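Local structure of lipid Binding Protein (Caenorhabditis elegans, 6C1Z) at residues Ile9-Tyr23 with Tyr124-Glu138. The protein binds a wide range of unsaturated fatty acids, including oleic acid and oleoylethanolamide, and carries them from the lysosome to the nucleus to activate longevity genes. Residues are numbered along the deposited sequence; the frame is centred on the assembly and turned at random.
Sequences IGRWKLVHSENFEEY and YQSGSVICRREFVKE. With SO4 (sulfate ion), chain C.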
# COMPACT_ATOMS: atom_id res chain seq x y z
N ILE A 9 -5.06 12.00 6.08
CA ILE A 9 -4.16 12.93 5.41
C ILE A 9 -3.01 13.30 6.34
O ILE A 9 -3.21 13.68 7.50
CB ILE A 9 -4.93 14.16 4.93
CG1 ILE A 9 -5.84 13.76 3.78
CG2 ILE A 9 -3.98 15.29 4.53
CD1 ILE A 9 -6.86 14.77 3.40
N GLY A 10 -1.79 13.18 5.84
CA GLY A 10 -0.60 13.58 6.57
C GLY A 10 0.56 12.68 6.21
O GLY A 10 0.52 11.98 5.21
N ARG A 11 1.57 12.70 7.07
CA ARG A 11 2.80 11.96 6.87
C ARG A 11 2.96 10.97 8.01
O ARG A 11 2.75 11.32 9.17
CB ARG A 11 4.01 12.93 6.77
CG ARG A 11 4.11 13.64 5.40
CD ARG A 11 5.05 14.84 5.37
NE ARG A 11 6.45 14.47 5.60
CZ ARG A 11 7.28 14.06 4.65
NH1 ARG A 11 6.88 13.96 3.39
NH2 ARG A 11 8.53 13.74 4.98
N TRP A 12 3.37 9.75 7.68
CA TRP A 12 3.34 8.60 8.58
C TRP A 12 4.66 7.85 8.46
O TRP A 12 5.18 7.66 7.35
CB TRP A 12 2.18 7.68 8.16
CG TRP A 12 0.80 8.30 8.17
CD1 TRP A 12 0.16 8.90 7.13
CD2 TRP A 12 -0.11 8.35 9.29
NE1 TRP A 12 -1.09 9.34 7.52
CE2 TRP A 12 -1.27 9.01 8.84
CE3 TRP A 12 -0.05 7.92 10.64
CZ2 TRP A 12 -2.37 9.21 9.67
CZ3 TRP A 12 -1.13 8.13 11.43
CH2 TRP A 12 -2.27 8.78 10.96
N LYS A 13 5.21 7.42 9.60
CA LYS A 13 6.53 6.79 9.67
C LYS A 13 6.35 5.33 10.11
O LYS A 13 5.66 5.06 11.10
CB LYS A 13 7.43 7.52 10.67
CG LYS A 13 7.76 8.95 10.28
CD LYS A 13 8.77 9.00 9.17
CE LYS A 13 9.15 10.44 8.88
NZ LYS A 13 10.33 10.55 7.97
N LEU A 14 6.97 4.39 9.37
CA LEU A 14 6.82 2.98 9.73
C LEU A 14 7.48 2.70 11.09
O LEU A 14 8.64 3.05 11.29
CB LEU A 14 7.47 2.10 8.66
CG LEU A 14 7.27 0.60 8.86
CD1 LEU A 14 5.86 0.18 8.52
CD2 LEU A 14 8.27 -0.22 8.07
N VAL A 15 6.74 2.07 11.99
CA VAL A 15 7.28 1.64 13.28
C VAL A 15 7.24 0.13 13.49
O VAL A 15 7.92 -0.37 14.38
CB VAL A 15 6.60 2.36 14.46
CG1 VAL A 15 6.88 3.84 14.38
CG2 VAL A 15 5.10 2.11 14.47
N HIS A 16 6.45 -0.64 12.73
CA HIS A 16 6.46 -2.09 12.89
C HIS A 16 6.07 -2.74 11.57
O HIS A 16 5.25 -2.21 10.83
CB HIS A 16 5.48 -2.55 13.98
CG HIS A 16 5.32 -4.04 14.05
ND1 HIS A 16 6.24 -4.85 14.67
CD2 HIS A 16 4.37 -4.86 13.54
CE1 HIS A 16 5.85 -6.11 14.57
NE2 HIS A 16 4.72 -6.14 13.88
N SER A 17 6.64 -3.91 11.32
CA SER A 17 6.34 -4.67 10.11
C SER A 17 6.43 -6.16 10.42
O SER A 17 7.28 -6.61 11.19
CB SER A 17 7.31 -4.32 8.97
OG SER A 17 6.97 -5.01 7.79
N GLU A 18 5.53 -6.92 9.78
CA GLU A 18 5.44 -8.37 9.93
C GLU A 18 5.18 -8.95 8.55
O GLU A 18 4.26 -8.51 7.86
CB GLU A 18 4.27 -8.72 10.87
CG GLU A 18 4.45 -9.94 11.74
CD GLU A 18 3.20 -10.25 12.56
OE1 GLU A 18 2.09 -9.89 12.11
OE2 GLU A 18 3.33 -10.84 13.65
N ASN A 19 5.99 -9.92 8.13
CA ASN A 19 5.77 -10.68 6.90
C ASN A 19 5.90 -9.85 5.63
O ASN A 19 5.42 -10.26 4.56
CB ASN A 19 4.42 -11.42 6.92
CG ASN A 19 4.45 -12.68 7.73
OD1 ASN A 19 5.49 -13.07 8.26
ND2 ASN A 19 3.31 -13.32 7.85
N PHE A 20 6.56 -8.69 5.66
CA PHE A 20 6.68 -7.91 4.42
C PHE A 20 7.57 -8.61 3.40
O PHE A 20 7.20 -8.71 2.22
CB PHE A 20 7.17 -6.49 4.71
CG PHE A 20 7.22 -5.59 3.50
CD1 PHE A 20 6.15 -5.50 2.62
CD2 PHE A 20 8.33 -4.83 3.25
CE1 PHE A 20 6.19 -4.66 1.53
CE2 PHE A 20 8.38 -3.99 2.14
CZ PHE A 20 7.31 -3.91 1.29
N GLU A 21 8.75 -9.07 3.81
CA GLU A 21 9.62 -9.78 2.88
C GLU A 21 8.93 -11.02 2.32
O GLU A 21 9.06 -11.32 1.13
CB GLU A 21 10.94 -10.13 3.57
CG GLU A 21 11.98 -10.79 2.66
CD GLU A 21 13.32 -11.06 3.33
OE1 GLU A 21 13.58 -10.49 4.42
OE2 GLU A 21 14.11 -11.84 2.78
N GLU A 22 8.18 -11.74 3.17
CA GLU A 22 7.44 -12.93 2.74
C GLU A 22 6.34 -12.57 1.76
O GLU A 22 6.10 -13.31 0.79
CB GLU A 22 6.86 -13.64 3.96
CG GLU A 22 7.90 -14.35 4.83
CD GLU A 22 8.59 -15.50 4.12
OE1 GLU A 22 8.01 -16.04 3.14
OE2 GLU A 22 9.71 -15.86 4.53
N TYR A 23 5.66 -11.44 1.98
CA TYR A 23 4.69 -10.94 1.02
C TYR A 23 5.34 -10.63 -0.33
O TYR A 23 4.82 -11.01 -1.39
CB TYR A 23 3.95 -9.71 1.59
CG TYR A 23 3.23 -8.97 0.51
CD1 TYR A 23 2.00 -9.39 0.04
CD2 TYR A 23 3.82 -7.86 -0.08
CE1 TYR A 23 1.37 -8.72 -0.99
CE2 TYR A 23 3.22 -7.19 -1.12
CZ TYR A 23 2.00 -7.64 -1.59
OH TYR A 23 1.41 -6.96 -2.63
N TYR A 124 -1.08 -6.04 3.56
CA TYR A 124 -0.89 -6.41 2.17
C TYR A 124 -1.07 -7.92 2.10
O TYR A 124 -0.34 -8.67 2.75
CB TYR A 124 0.50 -6.05 1.63
CG TYR A 124 1.08 -4.72 2.04
CD1 TYR A 124 0.28 -3.60 2.23
CD2 TYR A 124 2.45 -4.58 2.23
CE1 TYR A 124 0.82 -2.40 2.60
CE2 TYR A 124 2.99 -3.37 2.60
CZ TYR A 124 2.16 -2.29 2.78
OH TYR A 124 2.72 -1.09 3.16
N GLN A 125 -2.06 -8.35 1.32
CA GLN A 125 -2.42 -9.76 1.23
C GLN A 125 -2.27 -10.24 -0.20
O GLN A 125 -2.74 -9.59 -1.13
CB GLN A 125 -3.87 -9.85 1.68
CG GLN A 125 -4.64 -11.09 1.28
CD GLN A 125 -6.10 -10.99 1.68
OE1 GLN A 125 -6.42 -10.75 2.84
NE2 GLN A 125 -6.98 -11.13 0.71
N SER A 126 -1.60 -11.38 -0.37
CA SER A 126 -1.60 -12.12 -1.63
C SER A 126 -1.42 -13.59 -1.34
O SER A 126 -0.59 -13.97 -0.50
CB SER A 126 -0.47 -11.64 -2.56
OG SER A 126 -0.56 -12.28 -3.81
N GLY A 127 -2.24 -14.43 -1.98
CA GLY A 127 -2.15 -15.87 -1.78
C GLY A 127 -2.30 -16.21 -0.31
O GLY A 127 -3.20 -15.72 0.37
N SER A 128 -1.35 -16.98 0.21
CA SER A 128 -1.39 -17.42 1.60
C SER A 128 -0.75 -16.43 2.56
O SER A 128 -0.63 -16.73 3.75
CB SER A 128 -0.67 -18.76 1.73
OG SER A 128 0.69 -18.61 1.38
N VAL A 129 -0.32 -15.25 2.10
CA VAL A 129 0.48 -14.36 2.93
C VAL A 129 -0.28 -13.06 3.21
O VAL A 129 -0.78 -12.41 2.29
CB VAL A 129 1.85 -14.05 2.31
CG1 VAL A 129 2.66 -13.11 3.25
CG2 VAL A 129 2.59 -15.33 2.03
N ILE A 130 -0.32 -12.68 4.48
CA ILE A 130 -0.71 -11.34 4.90
C ILE A 130 0.47 -10.68 5.60
O ILE A 130 1.01 -11.22 6.57
CB ILE A 130 -1.94 -11.36 5.81
CG1 ILE A 130 -3.16 -11.83 5.04
CG2 ILE A 130 -2.20 -9.96 6.37
CD1 ILE A 130 -4.35 -12.05 5.90
N CYS A 131 0.83 -9.50 5.13
CA CYS A 131 1.82 -8.62 5.75
C CYS A 131 1.07 -7.57 6.55
O CYS A 131 0.05 -7.05 6.09
CB CYS A 131 2.70 -7.94 4.68
SG CYS A 131 3.55 -6.43 5.21
N ARG A 132 1.58 -7.23 7.73
CA ARG A 132 0.99 -6.20 8.59
C ARG A 132 2.03 -5.12 8.84
O ARG A 132 3.17 -5.42 9.16
CB ARG A 132 0.52 -6.79 9.93
CG ARG A 132 -0.45 -7.95 9.81
CD ARG A 132 -0.78 -8.59 11.17
NE ARG A 132 -1.83 -9.59 11.00
CZ ARG A 132 -3.10 -9.28 10.79
NH1 ARG A 132 -3.47 -8.01 10.74
NH2 ARG A 132 -3.99 -10.24 10.63
N ARG A 133 1.62 -3.87 8.67
CA ARG A 133 2.50 -2.74 8.93
C ARG A 133 1.77 -1.71 9.76
O ARG A 133 0.55 -1.57 9.67
CB ARG A 133 3.03 -2.13 7.64
CG ARG A 133 4.35 -2.80 7.28
CD ARG A 133 4.51 -3.05 5.83
NE ARG A 133 5.36 -2.05 5.19
CZ ARG A 133 6.69 -2.06 5.20
NH1 ARG A 133 7.35 -2.98 5.88
NH2 ARG A 133 7.36 -1.13 4.56
N GLU A 134 2.52 -1.03 10.62
CA GLU A 134 2.00 -0.00 11.49
C GLU A 134 2.87 1.24 11.37
O GLU A 134 4.11 1.15 11.40
CB GLU A 134 1.99 -0.52 12.92
CG GLU A 134 1.47 0.45 13.94
CD GLU A 134 1.56 -0.13 15.34
OE1 GLU A 134 2.65 -0.58 15.74
OE2 GLU A 134 0.52 -0.16 16.03
N PHE A 135 2.22 2.41 11.30
CA PHE A 135 2.86 3.71 11.14
C PHE A 135 2.36 4.66 12.21
O PHE A 135 1.23 4.56 12.71
CB PHE A 135 2.47 4.37 9.81
CG PHE A 135 2.88 3.61 8.56
CD1 PHE A 135 2.21 2.47 8.15
CD2 PHE A 135 3.94 4.08 7.77
CE1 PHE A 135 2.58 1.82 7.02
CE2 PHE A 135 4.33 3.41 6.64
CZ PHE A 135 3.65 2.29 6.25
N VAL A 136 3.23 5.62 12.58
CA VAL A 136 2.87 6.70 13.49
C VAL A 136 2.93 8.03 12.74
O VAL A 136 3.69 8.19 11.77
CB VAL A 136 3.76 6.76 14.74
CG1 VAL A 136 3.71 5.46 15.48
CG2 VAL A 136 5.19 7.15 14.38
N LYS A 137 2.14 8.99 13.19
CA LYS A 137 2.14 10.30 12.57
C LYS A 137 3.51 10.96 12.69
O LYS A 137 4.10 10.98 13.78
CB LYS A 137 1.07 11.17 13.22
CG LYS A 137 0.51 12.26 12.32
CD LYS A 137 -0.25 11.67 11.15
CE LYS A 137 -0.91 12.74 10.30
NZ LYS A 137 -2.02 13.40 11.02
N GLU A 138 4.03 11.47 11.58
CA GLU A 138 5.33 12.16 11.59
C GLU A 138 5.30 13.31 12.57
O GLU A 138 4.78 14.38 12.27
CB GLU A 138 5.68 12.68 10.19
CG GLU A 138 7.14 13.06 10.00
CD GLU A 138 7.42 13.60 8.61
OE1 GLU A 138 6.60 14.41 8.13
OE2 GLU A 138 8.44 13.22 7.99
S SO4 C . 9.46 -7.86 7.72
O1 SO4 C . 10.25 -6.63 7.70
O2 SO4 C . 8.05 -7.46 7.81
O3 SO4 C . 9.73 -8.66 6.54
O4 SO4 C . 9.83 -8.59 8.93
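Strand 10-18 pairs antiparallel with strand 129-137, from W12-K137 to E18-R132, joining the first and last strands of the fatty acid-binding protein β-barrel. Between L14 and H16 the register slips by one at a classic β bulge: V15 N and H16 N both donate to E134 O, the first at 2.8 Å within the carbonyl plane, the second longer and tilted from it.

Charged groups fasten the C-terminal end. R11 grips the E138 carboxylate side-on, NE meeting OE1 and NH2 reaching OE2 on its syn lone pair at 3.1 Å, with guanidinium and carboxylate planes 37° apart. K13 NZ adds a salt bridge to OE2 and is also hydrogen-bonded to T43. A methionine in place of R11 would probably cost the E138 carboxylate its two-nitrogen grip, leaving the K13 salt bridge and a carboxylate freer to turn.

On the face carrying W12, L14 and F135, aliphatic groups lie over rings. K137 CD sits above the six-membered ring of W12, 3.4 Å from its centroid, and L14 CD1 lies over one face of F135, toward the rim, in a CH-pi contact; with L14 CG anti to the backbone N (chi1 -174°), the other methyl, CD2, lies over the R133 guanidinium. F20 stacks on the opposite face of that guanidinium, CZ standing 3.9 Å from the ring centroid in a cation-pi contact.

Where helix 20-27 begins, F20, Y23 and Y124 form an aromatic cluster beside the 124-126/129-137 hairpin. Y124 CB lies over the centre of the Y23 ring in a CH-pi contact, while Y23 OH bonds to S109 on a neighbouring strand. A sulfate, probably from crystallisation, accepts from F20 N, E21 N and S17 OG; the same S17 OG receives R133 NH1 at 2.8 Å, near the guanidinium plane.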